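Local coordinates for SIR4-interacting protein SIF2 (Saccharomyces cerevisiae, PDB 1R5M) that acts as a WD40-repeat subunit of the Set3C corepressor complex, interacts with SIR4 and antagonises telomeric silencing in yeast, at residues K40-D46 with E417-A422; E93-P97 with I123-V127; T112-H118 with I152-N158; C306-V312 with I327-I333; L322-S326 with P379-P383. All coordinates share one frame; numbering follows the deposited sequence.

Contact 1 (K40-D46 with E417-A422)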
# COMPACT_ATOMS: atom_id res chain seq x y z
N LYS A 40 9.77 -6.11 -19.89
CA LYS A 40 8.81 -6.69 -20.83
C LYS A 40 7.58 -7.21 -20.11
O LYS A 40 7.65 -7.66 -18.97
CB LYS A 40 9.45 -7.85 -21.59
CG LYS A 40 9.68 -9.08 -20.73
CD LYS A 40 10.36 -10.20 -21.51
CE LYS A 40 10.54 -11.43 -20.64
NZ LYS A 40 11.44 -12.43 -21.27
N GLU A 41 6.45 -7.16 -20.80
CA GLU A 41 5.22 -7.70 -20.24
C GLU A 41 5.26 -9.21 -20.44
O GLU A 41 5.69 -9.69 -21.50
CB GLU A 41 4.00 -7.13 -20.97
CG GLU A 41 2.71 -7.90 -20.70
CD GLU A 41 1.52 -7.31 -21.42
OE1 GLU A 41 0.99 -6.28 -20.95
OE2 GLU A 41 1.11 -7.88 -22.46
N ILE A 42 4.85 -9.98 -19.44
CA ILE A 42 4.83 -11.43 -19.58
C ILE A 42 3.40 -11.96 -19.56
O ILE A 42 3.13 -13.05 -20.08
CB ILE A 42 5.66 -12.15 -18.49
CG1 ILE A 42 5.24 -11.70 -17.10
CG2 ILE A 42 7.14 -11.89 -18.73
CD1 ILE A 42 5.87 -12.52 -15.98
N VAL A 43 2.48 -11.20 -18.97
CA VAL A 43 1.08 -11.60 -18.93
C VAL A 43 0.16 -10.39 -19.10
O VAL A 43 0.35 -9.36 -18.46
CB VAL A 43 0.71 -12.31 -17.59
CG1 VAL A 43 -0.79 -12.63 -17.58
CG2 VAL A 43 1.51 -13.59 -17.44
N LYS A 44 -0.82 -10.53 -19.98
CA LYS A 44 -1.78 -9.46 -20.21
C LYS A 44 -3.01 -9.79 -19.38
O LYS A 44 -3.55 -10.89 -19.45
CB LYS A 44 -2.16 -9.39 -21.69
CG LYS A 44 -3.38 -8.53 -21.97
CD LYS A 44 -3.69 -8.45 -23.46
CE LYS A 44 -2.68 -7.60 -24.19
NZ LYS A 44 -2.64 -6.20 -23.66
N LEU A 45 -3.45 -8.83 -18.57
CA LEU A 45 -4.62 -9.02 -17.72
C LEU A 45 -5.78 -8.22 -18.29
O LEU A 45 -5.61 -7.44 -19.22
CB LEU A 45 -4.35 -8.51 -16.31
CG LEU A 45 -3.14 -9.07 -15.56
CD1 LEU A 45 -2.95 -8.30 -14.26
CD2 LEU A 45 -3.37 -10.55 -15.28
N ASP A 46 -6.97 -8.42 -17.73
CA ASP A 46 -8.11 -7.62 -18.14
C ASP A 46 -7.83 -6.34 -17.36
O ASP A 46 -6.83 -6.26 -16.64
CB ASP A 46 -9.43 -8.22 -17.65
CG ASP A 46 -9.81 -9.47 -18.41
OD1 ASP A 46 -9.62 -9.49 -19.64
OD2 ASP A 46 -10.32 -10.42 -17.77
N GLU A 417 -6.08 -2.58 -20.22
CA GLU A 417 -5.74 -3.85 -19.59
C GLU A 417 -4.55 -3.76 -18.65
O GLU A 417 -3.63 -2.98 -18.88
CB GLU A 417 -5.46 -4.89 -20.68
CG GLU A 417 -6.68 -5.19 -21.54
CD GLU A 417 -6.36 -6.09 -22.71
OE1 GLU A 417 -5.44 -5.75 -23.49
OE2 GLU A 417 -7.02 -7.15 -22.85
N GLY A 418 -4.60 -4.55 -17.59
CA GLY A 418 -3.50 -4.58 -16.64
C GLY A 418 -2.35 -5.32 -17.28
O GLY A 418 -2.50 -5.97 -18.32
N SER A 419 -1.18 -5.26 -16.65
CA SER A 419 -0.01 -5.91 -17.20
C SER A 419 0.91 -6.46 -16.12
O SER A 419 1.18 -5.79 -15.12
CB SER A 419 0.77 -4.91 -18.06
OG SER A 419 1.97 -5.46 -18.57
N VAL A 420 1.38 -7.69 -16.31
CA VAL A 420 2.33 -8.28 -15.37
C VAL A 420 3.66 -8.22 -16.11
O VAL A 420 3.77 -8.72 -17.24
CB VAL A 420 1.99 -9.75 -15.02
CG1 VAL A 420 3.08 -10.32 -14.12
CG2 VAL A 420 0.64 -9.81 -14.33
N VAL A 421 4.65 -7.60 -15.50
CA VAL A 421 5.96 -7.47 -16.11
C VAL A 421 7.02 -8.25 -15.35
O VAL A 421 6.94 -8.39 -14.13
CB VAL A 421 6.39 -5.99 -16.19
CG1 VAL A 421 5.35 -5.19 -16.95
CG2 VAL A 421 6.57 -5.42 -14.79
N ALA A 422 8.01 -8.75 -16.07
CA ALA A 422 9.08 -9.51 -15.45
C ALA A 422 10.20 -8.57 -15.03
O ALA A 422 10.57 -7.67 -15.77
CB ALA A 422 9.62 -10.55 -16.42
O HOH W 1 11.70 -7.72 -18.24
O HOH W 2 -1.56 -5.64 -20.95
O HOH W 3 -10.06 -7.30 -21.31
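I42 and V43 both give their backbone N-H to one acceptor, V420 O, so the antiparallel pairing of 40-46 with 417-422 carries a classic beta bulge. The I42 N bond to V420 O is the shorter at 2.8 Å and runs close to the carbonyl direction. V43 N, at 3.3 Å from V420 O, comes in tilted from the carbonyl plane. V43 O takes V420 N in return, at 2.9 Å. I42 CG1 sits between the backbone N and the carbonyl carbon (chi1 53°), which lays it against V420 CG1 at 3.9 Å, while I42 CG2 reaches A422 CB. V420 turns its other branch, CG2, to L45 CD1, and its CB rests on V43 CB.

Polar groups gather beside K44 and S419. E41 stretches out with CG anti to the backbone N (chi1 165°), and S419 OG donates to the anti lone pair of E41 OE1 at 2.7 Å. K44 folds over at its last two torsions, bringing NZ to E417 OE1 at 2.8 Å from above the carboxylate plane, a salt bridge. One water joins E41 OE1, K44 NZ and G418 O.

The arrangement is the usual closure of a beta propeller: the N-terminal strand 37-44 is added to the last blade. Strand 419-422 lies between it and strand 408-413, where S419 and V421 make backbone hydrogen bonds to V411 and I409. V43 and L45 pack on strand 86-95 of the next blade, and Y388 OH bonds S419 OG.

Contact 2 (E93-P97 with I123-V127). With SO4 (sulfate ion), chain B.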
# COMPACT_ATOMS: atom_id res chain seq x y z
N GLU A 93 -13.19 -16.56 -8.31
CA GLU A 93 -13.84 -15.27 -8.46
C GLU A 93 -14.33 -14.89 -7.07
O GLU A 93 -14.95 -15.70 -6.38
CB GLU A 93 -15.02 -15.37 -9.43
CG GLU A 93 -14.65 -15.82 -10.83
CD GLU A 93 -15.84 -15.92 -11.77
OE1 GLU A 93 -15.65 -16.35 -12.92
OE2 GLU A 93 -16.96 -15.55 -11.35
N LEU A 94 -14.02 -13.67 -6.65
CA LEU A 94 -14.43 -13.17 -5.34
C LEU A 94 -15.43 -12.06 -5.63
O LEU A 94 -15.08 -10.88 -5.71
CB LEU A 94 -13.21 -12.61 -4.59
CG LEU A 94 -11.94 -13.47 -4.62
CD1 LEU A 94 -10.86 -12.78 -3.81
CD2 LEU A 94 -12.22 -14.87 -4.07
N ARG A 95 -16.70 -12.44 -5.77
CA ARG A 95 -17.74 -11.49 -6.12
C ARG A 95 -18.53 -10.91 -4.95
O ARG A 95 -18.79 -11.59 -3.96
CB ARG A 95 -18.70 -12.15 -7.11
CG ARG A 95 -19.54 -11.19 -7.94
CD ARG A 95 -20.32 -11.94 -9.01
NE ARG A 95 -19.45 -12.70 -9.92
CZ ARG A 95 -18.85 -12.19 -10.99
NH1 ARG A 95 -19.00 -10.91 -11.30
NH2 ARG A 95 -18.08 -12.96 -11.75
N HIS A 96 -18.87 -9.63 -5.08
CA HIS A 96 -19.67 -8.92 -4.08
C HIS A 96 -21.01 -8.62 -4.73
O HIS A 96 -21.06 -8.15 -5.87
CB HIS A 96 -19.03 -7.59 -3.68
CG HIS A 96 -17.81 -7.72 -2.83
ND1 HIS A 96 -17.77 -7.30 -1.52
CD2 HIS A 96 -16.56 -8.17 -3.11
CE1 HIS A 96 -16.56 -7.48 -1.03
NE2 HIS A 96 -15.80 -8.00 -1.98
N PRO A 97 -22.12 -8.89 -4.04
CA PRO A 97 -23.42 -8.59 -4.66
C PRO A 97 -23.63 -7.08 -4.69
O PRO A 97 -22.99 -6.35 -3.92
CB PRO A 97 -24.41 -9.29 -3.72
CG PRO A 97 -23.73 -9.16 -2.39
CD PRO A 97 -22.29 -9.50 -2.71
N ILE A 123 -7.70 -13.48 2.60
CA ILE A 123 -7.66 -12.17 1.96
C ILE A 123 -8.98 -11.45 2.15
O ILE A 123 -10.05 -12.06 2.14
CB ILE A 123 -7.32 -12.30 0.44
CG1 ILE A 123 -7.23 -10.91 -0.19
CG2 ILE A 123 -8.37 -13.16 -0.27
CD1 ILE A 123 -6.69 -10.92 -1.62
N VAL A 124 -8.90 -10.14 2.36
CA VAL A 124 -10.09 -9.31 2.51
C VAL A 124 -10.24 -8.45 1.26
O VAL A 124 -9.25 -7.93 0.74
CB VAL A 124 -9.97 -8.34 3.72
CG1 VAL A 124 -11.09 -7.30 3.69
CG2 VAL A 124 -10.03 -9.12 5.03
N THR A 125 -11.46 -8.33 0.77
CA THR A 125 -11.74 -7.49 -0.39
C THR A 125 -12.79 -6.48 0.04
O THR A 125 -13.71 -6.81 0.81
CB THR A 125 -12.26 -8.31 -1.61
OG1 THR A 125 -13.43 -9.05 -1.24
CG2 THR A 125 -11.18 -9.26 -2.11
N GLY A 126 -12.63 -5.24 -0.41
CA GLY A 126 -13.58 -4.18 -0.07
C GLY A 126 -14.09 -3.53 -1.34
O GLY A 126 -13.34 -3.41 -2.32
N VAL A 127 -15.34 -3.09 -1.33
CA VAL A 127 -15.94 -2.46 -2.51
C VAL A 127 -16.41 -1.03 -2.23
O VAL A 127 -16.40 -0.57 -1.09
CB VAL A 127 -17.14 -3.28 -3.05
CG1 VAL A 127 -16.64 -4.59 -3.62
CG2 VAL A 127 -18.16 -3.53 -1.94
S SO4 B . -17.24 -10.60 -14.68
O1 SO4 B . -18.08 -9.75 -13.81
O2 SO4 B . -17.70 -10.48 -16.07
O3 SO4 B . -15.83 -10.17 -14.58
O4 SO4 B . -17.34 -12.01 -14.25
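T125 OG1 is gripped by two groups, H96 NE2 at 2.7 Å and the indole N-H of W135. It meets the H96 ring at the edge, near its plane. T125 OG1 takes the position between the backbone N and the carbonyl carbon (chi1 56°), leaving T125 CG2 to meet L94 CD1 at 3.9 Å. Over one face of the imidazole stands V127 CG1, in a CH-pi contact 3.5 Å from the H96 ring centroid and nearly on the ring normal. The other ring nitrogen, H96 ND1, is bonded to E131 OE1, so both nitrogens are engaged, which probably fixes the ring's rotation. Cutting H96 back to an alanine is likely to leave E131 and T125 without the ring that joins them and to open a gap over V127 CG1.

R95 points the opposite way, off the contact, and grasps a sulfate, probably from the crystallisation liquor; N67 and R71 also bond this ion.

The buried hydrogen-bonded chain from E131 through H96 and T125 to W135 resembles the structural tetrad of WD40 repeats, with glutamate where aspartate is usual. It ties the end of strand 86-95 to the next blade by polar bonds within an apolar setting.

Contact 3 (T112-H118 with I152-N158)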
# COMPACT_ATOMS: atom_id res chain seq x y z
N THR A 112 -12.28 -1.73 -4.31
CA THR A 112 -11.38 -0.62 -4.01
C THR A 112 -10.21 -0.96 -3.10
O THR A 112 -9.31 -0.13 -2.90
CB THR A 112 -12.14 0.52 -3.34
OG1 THR A 112 -12.71 0.05 -2.11
CG2 THR A 112 -13.26 1.03 -4.24
N CYS A 113 -10.20 -2.17 -2.56
CA CYS A 113 -9.14 -2.55 -1.64
C CYS A 113 -9.02 -4.06 -1.51
O CYS A 113 -10.03 -4.77 -1.50
CB CYS A 113 -9.43 -1.92 -0.27
SG CYS A 113 -8.15 -2.10 1.01
N LEU A 114 -7.79 -4.55 -1.44
CA LEU A 114 -7.52 -5.98 -1.26
C LEU A 114 -6.37 -6.09 -0.27
O LEU A 114 -5.40 -5.33 -0.35
CB LEU A 114 -7.13 -6.66 -2.57
CG LEU A 114 -8.16 -6.62 -3.70
CD1 LEU A 114 -7.89 -5.40 -4.56
CD2 LEU A 114 -8.06 -7.88 -4.55
N ALA A 115 -6.47 -7.03 0.66
CA ALA A 115 -5.41 -7.21 1.65
C ALA A 115 -5.26 -8.65 2.11
O ALA A 115 -6.17 -9.21 2.72
CB ALA A 115 -5.69 -6.31 2.87
N TRP A 116 -4.12 -9.25 1.80
CA TRP A 116 -3.82 -10.61 2.22
C TRP A 116 -3.42 -10.60 3.69
O TRP A 116 -2.86 -9.62 4.18
CB TRP A 116 -2.61 -11.18 1.46
CG TRP A 116 -2.82 -11.53 0.03
CD1 TRP A 116 -2.43 -10.80 -1.06
CD2 TRP A 116 -3.41 -12.73 -0.47
NE1 TRP A 116 -2.74 -11.48 -2.21
CE2 TRP A 116 -3.35 -12.66 -1.88
CE3 TRP A 116 -4.00 -13.85 0.13
CZ2 TRP A 116 -3.84 -13.68 -2.70
CZ3 TRP A 116 -4.49 -14.86 -0.69
CH2 TRP A 116 -4.41 -14.77 -2.09
N SER A 117 -3.70 -11.70 4.38
CA SER A 117 -3.29 -11.83 5.77
C SER A 117 -1.78 -12.08 5.69
O SER A 117 -1.27 -12.49 4.64
CB SER A 117 -4.00 -13.01 6.43
OG SER A 117 -3.70 -14.22 5.75
N HIS A 118 -1.06 -11.84 6.78
CA HIS A 118 0.39 -12.03 6.77
C HIS A 118 0.84 -13.45 6.42
O HIS A 118 1.91 -13.65 5.85
CB HIS A 118 0.97 -11.60 8.12
CG HIS A 118 0.88 -10.13 8.36
ND1 HIS A 118 1.57 -9.21 7.61
CD2 HIS A 118 0.16 -9.42 9.26
CE1 HIS A 118 1.28 -7.99 8.04
NE2 HIS A 118 0.43 -8.09 9.04
N ILE A 152 -13.90 1.60 0.61
CA ILE A 152 -12.83 1.16 1.50
C ILE A 152 -11.49 1.63 0.95
O ILE A 152 -11.19 1.41 -0.22
CB ILE A 152 -12.83 -0.38 1.61
CG1 ILE A 152 -14.20 -0.87 2.09
CG2 ILE A 152 -11.72 -0.84 2.55
CD1 ILE A 152 -14.61 -0.31 3.44
N VAL A 153 -10.69 2.27 1.80
CA VAL A 153 -9.39 2.77 1.37
C VAL A 153 -8.21 2.01 1.97
O VAL A 153 -7.16 1.91 1.34
CB VAL A 153 -9.21 4.27 1.71
CG1 VAL A 153 -10.30 5.09 1.05
CG2 VAL A 153 -9.22 4.49 3.21
N SER A 154 -8.38 1.48 3.17
CA SER A 154 -7.30 0.75 3.82
C SER A 154 -7.80 -0.38 4.69
O SER A 154 -8.83 -0.27 5.35
CB SER A 154 -6.46 1.73 4.66
OG SER A 154 -5.33 1.08 5.23
N VAL A 155 -7.05 -1.49 4.68
CA VAL A 155 -7.36 -2.66 5.50
C VAL A 155 -6.01 -3.23 5.94
O VAL A 155 -5.16 -3.54 5.11
CB VAL A 155 -8.11 -3.75 4.71
CG1 VAL A 155 -8.26 -5.01 5.58
CG2 VAL A 155 -9.47 -3.25 4.29
N LYS A 156 -5.82 -3.34 7.26
CA LYS A 156 -4.57 -3.86 7.80
C LYS A 156 -4.84 -5.01 8.77
O LYS A 156 -5.70 -4.90 9.65
CB LYS A 156 -3.79 -2.75 8.53
CG LYS A 156 -3.33 -1.59 7.64
CD LYS A 156 -2.26 -2.02 6.66
CE LYS A 156 -1.71 -0.84 5.84
NZ LYS A 156 -0.91 0.14 6.63
N TRP A 157 -4.10 -6.10 8.59
CA TRP A 157 -4.22 -7.28 9.45
C TRP A 157 -3.23 -7.20 10.60
O TRP A 157 -2.12 -6.69 10.43
CB TRP A 157 -3.87 -8.55 8.68
CG TRP A 157 -4.85 -9.02 7.67
CD1 TRP A 157 -5.03 -8.54 6.41
CD2 TRP A 157 -5.75 -10.12 7.82
NE1 TRP A 157 -5.97 -9.30 5.75
CE2 TRP A 157 -6.43 -10.27 6.60
CE3 TRP A 157 -6.03 -11.00 8.87
CZ2 TRP A 157 -7.39 -11.27 6.39
CZ3 TRP A 157 -6.98 -11.99 8.67
CH2 TRP A 157 -7.65 -12.12 7.44
N ASN A 158 -3.61 -7.72 11.76
CA ASN A 158 -2.68 -7.71 12.88
C ASN A 158 -1.78 -8.94 12.75
O ASN A 158 -1.99 -9.78 11.88
CB ASN A 158 -3.44 -7.68 14.22
CG ASN A 158 -3.98 -9.03 14.63
OD1 ASN A 158 -4.37 -9.84 13.80
ND2 ASN A 158 -4.03 -9.27 15.94
O HOH W 4 -7.39 1.24 -1.33
O HOH W 5 -2.32 -11.56 9.43
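W157 reaches across to the neighbouring strand and donates from NE1 to A115 O at 3.0 Å. The oxygen lies near the indole plane, although the N-H itself arrives from above the A115 carbonyl plane. Over one face of the indole lies S117, whose CA makes a CH-pi contact 3.5 Å from the centroid of the five-membered ring of W157; S117 CB lies above the centre of the indole. H118 NE2 returns a bent bond of 3.2 Å to W157 O. At the other end T112 OG1 donates to a lone pair of I152 O, in the carbonyl plane, at 2.8 Å. Between these ends C113 SG leans on V155 CG2 at 3.7 Å, and A115 CB faces V155 CG1.

With a leucine in place of W157, A115 O is likely to lose its indole donor and a gap to open beside S117.

Further out, S122, V124, L134 and I164 touch the W157 side chain. T112 and C113 form a classic bulge against G126, as V153 and S154 do against M167.

The same step recurs from blade to blade, W116 NE1 to T52 O and W214 NE1 to K156 O. Strands 111-116 and 152-157, nearly parallel, are successive innermost strands of the propeller, around its central channel.

Contact 4 (C306-V312 with I327-I333)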
# COMPACT_ATOMS: atom_id res chain seq x y z
N CYS A 306 8.06 8.85 -2.15
CA CYS A 306 7.89 9.41 -3.49
C CYS A 306 6.73 10.38 -3.40
O CYS A 306 5.85 10.26 -2.53
CB CYS A 306 7.69 8.33 -4.55
SG CYS A 306 6.36 7.18 -4.30
N SER A 307 6.71 11.35 -4.30
CA SER A 307 5.72 12.41 -4.22
C SER A 307 5.17 12.92 -5.53
O SER A 307 5.65 12.57 -6.61
CB SER A 307 6.37 13.57 -3.44
OG SER A 307 5.72 14.81 -3.63
N MET A 308 4.13 13.74 -5.42
CA MET A 308 3.52 14.34 -6.59
C MET A 308 4.52 15.31 -7.21
O MET A 308 4.32 15.79 -8.33
CB MET A 308 2.24 15.07 -6.21
CG MET A 308 1.06 14.14 -5.93
SD MET A 308 0.50 13.26 -7.41
CE MET A 308 -0.52 14.52 -8.20
N ASP A 309 5.61 15.61 -6.49
CA ASP A 309 6.63 16.51 -7.02
C ASP A 309 7.55 15.79 -7.99
O ASP A 309 8.52 16.37 -8.50
CB ASP A 309 7.44 17.18 -5.89
CG ASP A 309 8.27 16.19 -5.07
OD1 ASP A 309 8.49 15.04 -5.51
OD2 ASP A 309 8.73 16.58 -3.98
N GLY A 310 7.26 14.52 -8.25
CA GLY A 310 8.05 13.73 -9.18
C GLY A 310 9.37 13.18 -8.69
O GLY A 310 10.16 12.66 -9.48
N SER A 311 9.63 13.27 -7.38
CA SER A 311 10.89 12.77 -6.84
C SER A 311 10.76 11.57 -5.92
O SER A 311 9.71 11.32 -5.33
CB SER A 311 11.62 13.89 -6.09
OG SER A 311 10.97 14.19 -4.86
N VAL A 312 11.85 10.83 -5.84
CA VAL A 312 11.97 9.66 -4.97
C VAL A 312 13.12 10.05 -4.06
O VAL A 312 14.20 10.43 -4.53
CB VAL A 312 12.35 8.40 -5.76
CG1 VAL A 312 12.53 7.23 -4.81
CG2 VAL A 312 11.27 8.08 -6.79
N ILE A 327 14.71 12.30 -9.68
CA ILE A 327 13.51 13.03 -10.05
C ILE A 327 13.29 13.14 -11.55
O ILE A 327 14.23 13.17 -12.34
CB ILE A 327 13.55 14.47 -9.47
CG1 ILE A 327 12.28 15.23 -9.87
CG2 ILE A 327 14.78 15.19 -9.98
CD1 ILE A 327 12.25 16.66 -9.38
N VAL A 328 12.02 13.19 -11.93
CA VAL A 328 11.61 13.36 -13.31
C VAL A 328 10.80 14.65 -13.24
O VAL A 328 9.58 14.62 -13.04
CB VAL A 328 10.71 12.20 -13.80
CG1 VAL A 328 10.23 12.48 -15.21
CG2 VAL A 328 11.49 10.90 -13.76
N ASP A 329 11.50 15.77 -13.37
CA ASP A 329 10.89 17.09 -13.29
C ASP A 329 9.57 17.24 -14.04
O ASP A 329 9.47 16.91 -15.22
CB ASP A 329 11.88 18.15 -13.78
CG ASP A 329 12.26 17.97 -15.24
OD1 ASP A 329 12.75 16.87 -15.59
OD2 ASP A 329 12.08 18.92 -16.03
N GLY A 330 8.57 17.74 -13.32
CA GLY A 330 7.26 17.96 -13.92
C GLY A 330 6.37 16.74 -14.08
O GLY A 330 5.23 16.87 -14.52
N VAL A 331 6.87 15.56 -13.73
CA VAL A 331 6.07 14.35 -13.87
C VAL A 331 5.78 13.73 -12.50
O VAL A 331 6.63 13.06 -11.91
CB VAL A 331 6.78 13.30 -14.75
CG1 VAL A 331 5.88 12.09 -14.95
CG2 VAL A 331 7.14 13.92 -16.10
N PRO A 332 4.57 13.94 -11.99
CA PRO A 332 4.14 13.41 -10.69
C PRO A 332 4.20 11.89 -10.60
O PRO A 332 4.04 11.18 -11.59
CB PRO A 332 2.70 13.91 -10.57
CG PRO A 332 2.73 15.20 -11.35
CD PRO A 332 3.52 14.81 -12.57
N ILE A 333 4.45 11.40 -9.39
CA ILE A 333 4.47 9.97 -9.14
C ILE A 333 3.16 9.68 -8.42
O ILE A 333 2.79 10.38 -7.48
CB ILE A 333 5.66 9.57 -8.24
CG1 ILE A 333 6.96 9.71 -9.04
CG2 ILE A 333 5.47 8.15 -7.73
CD1 ILE A 333 8.22 9.45 -8.25
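This is a beta turn packed against a loop: the tight turn joining strands 302-307 and 311-316 sits in the curve of the chain that leads from strand 321-327 into the next blade at strand 333-338. Two backbone bonds hold them together, I333 N to S307 O at 3.2 Å and V328 N to G310 O at 3.1 Å. Within the turn, G310 N reaches S307 O from the opposite face of its plane, closing the type I turn S307 to G310. G310 has a positive phi of 79°, and a side chain there would run into V331 O and V328 O.

I333 supplies most of the apolar filling. Its CG1 is anti to the carbonyl carbon (chi1 -71°), carrying CD1 to V312 CG2 at 3.6 Å, while I333 CG2 rests on C306 SG at 3.7 Å. M308 bends so that its SD touches P332 CB, and I333 O is buried without a polar partner.

S311 N to D309 OD1, 2.8 Å, makes an Asx turn; S311 OG adds a second bond to D309 OD1 at 2.7 Å. D309 OD2 accepts from S289 N and from H288 ND1 of the same repeat, WD 6. An Asp-Gly turn whose aspartate reaches back to a histidine is a recurrent feature of WD40 repeats.

Contact 5 (L322-S326 with P379-P383)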
# COMPACT_ATOMS: atom_id res chain seq x y z
N LEU A 322 18.99 13.60 3.95
CA LEU A 322 18.62 13.01 2.67
C LEU A 322 19.87 12.29 2.18
O LEU A 322 20.93 12.90 2.04
CB LEU A 322 18.23 14.11 1.68
CG LEU A 322 17.97 13.65 0.25
CD1 LEU A 322 16.63 12.91 0.19
CD2 LEU A 322 17.94 14.86 -0.67
N LEU A 323 19.75 11.00 1.92
CA LEU A 323 20.88 10.21 1.45
C LEU A 323 21.02 10.21 -0.07
O LEU A 323 22.13 10.27 -0.60
CB LEU A 323 20.75 8.77 1.96
CG LEU A 323 21.81 7.76 1.56
CD1 LEU A 323 23.18 8.21 2.05
CD2 LEU A 323 21.46 6.40 2.16
N ALA A 324 19.89 10.15 -0.76
CA ALA A 324 19.90 10.13 -2.21
C ALA A 324 18.54 10.49 -2.77
O ALA A 324 17.53 10.40 -2.08
CB ALA A 324 20.30 8.74 -2.71
N LEU A 325 18.50 10.92 -4.03
CA LEU A 325 17.24 11.27 -4.65
C LEU A 325 17.31 11.19 -6.17
O LEU A 325 18.38 11.33 -6.76
CB LEU A 325 16.80 12.68 -4.25
CG LEU A 325 17.53 13.86 -4.90
CD1 LEU A 325 16.79 15.15 -4.59
CD2 LEU A 325 18.96 13.92 -4.41
N SER A 326 16.16 10.96 -6.77
CA SER A 326 16.03 10.89 -8.22
C SER A 326 14.73 11.60 -8.56
O SER A 326 13.76 11.51 -7.80
CB SER A 326 15.99 9.44 -8.70
OG SER A 326 17.26 8.84 -8.56
N PRO A 379 23.10 14.11 -1.51
CA PRO A 379 22.67 14.45 -2.87
C PRO A 379 23.03 13.37 -3.89
O PRO A 379 23.07 13.64 -5.10
CB PRO A 379 23.40 15.76 -3.13
CG PRO A 379 23.39 16.40 -1.78
CD PRO A 379 23.80 15.25 -0.88
N LEU A 380 23.27 12.16 -3.41
CA LEU A 380 23.60 11.04 -4.28
C LEU A 380 22.38 10.69 -5.12
O LEU A 380 21.25 10.90 -4.70
CB LEU A 380 24.01 9.82 -3.46
CG LEU A 380 25.23 9.95 -2.54
CD1 LEU A 380 25.40 8.68 -1.73
CD2 LEU A 380 26.47 10.22 -3.38
N PRO A 381 22.59 10.18 -6.34
CA PRO A 381 21.43 9.83 -7.16
C PRO A 381 21.00 8.40 -6.85
O PRO A 381 21.81 7.60 -6.38
CB PRO A 381 21.97 9.97 -8.58
CG PRO A 381 23.38 9.46 -8.42
CD PRO A 381 23.84 10.13 -7.13
N ILE A 382 19.73 8.08 -7.06
CA ILE A 382 19.27 6.72 -6.82
C ILE A 382 19.36 6.04 -8.18
O ILE A 382 18.65 6.43 -9.11
CB ILE A 382 17.82 6.66 -6.30
CG1 ILE A 382 17.68 7.47 -5.01
CG2 ILE A 382 17.43 5.21 -6.02
CD1 ILE A 382 16.27 7.52 -4.47
N PRO A 383 20.22 5.03 -8.32
CA PRO A 383 20.40 4.31 -9.59
C PRO A 383 19.10 3.80 -10.21
O PRO A 383 18.29 3.17 -9.53
CB PRO A 383 21.34 3.17 -9.22
CG PRO A 383 22.14 3.75 -8.09
CD PRO A 383 21.08 4.45 -7.27
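The outer strand of one propeller blade, 321-327, pairs in parallel for a short length with the weakly bonded start of strand 380-388, which is bonded to strand 354-358 of the next blade. The link at its centre is L325 N to L380 O, 2.8 Å long and running almost in line with the L380 carbonyl. Alongside it L325 O faces P381 CA at 3.4 Å, a CA-H...O contact that is nearly straight. P381 has no N-H of its own to give, and the two segments run 50° apart, so the pairing soon fades.

Side chains fill the angle between them. A324 CB lies between L380 CB and I382 CG1, the latter at 3.7 Å. I382 CG1 stands anti to its carbonyl carbon (chi1 -58°), which directs CD1 back toward L325 CA. L325 CG takes the crowded position between its backbone N and carbonyl carbon (chi1 76°), bringing CD2 over toward P379 CA at 4.1 Å. L323 CD1 meets L380 CD1 more loosely. S326 OG sits 3.2 Å from I382 CB and 2.8 Å from I382 O.

Behind 322-326, L323 and A324 both face L314 in a classic bulge. Y357 of strand 354-358 touches S326 and I382, and L362 of helix 360-363 touches A324.

Chemically this is an aliphatic seam pinned by a single firm backbone bond. Its outward residues L380 and P381 are exposed; A324 and I382 are its buried members, and L380 and L325 contribute to the grip as well.

The five contacts are spread around one WD40 propeller. Contact 1 joins the two ends of the chain and encloses the other four along the sequence, so it closes the ring. Contacts 2 and 3 alternate along the chain and touch, their centres 12 Å apart: strands 111-116 and 122-127 are neighbours in one four-stranded blade. Contacts 4 and 5 alternate likewise, centres 13 Å apart, sharing strands 311-316 and 321-327 through the V312 N to S326 O bond. Contact 2 lies on the opposite side of the chain's centre from contacts 4 and 5, about 40 Å from contact 5 between centres. Contacts 2 to 5 each join one blade to the next.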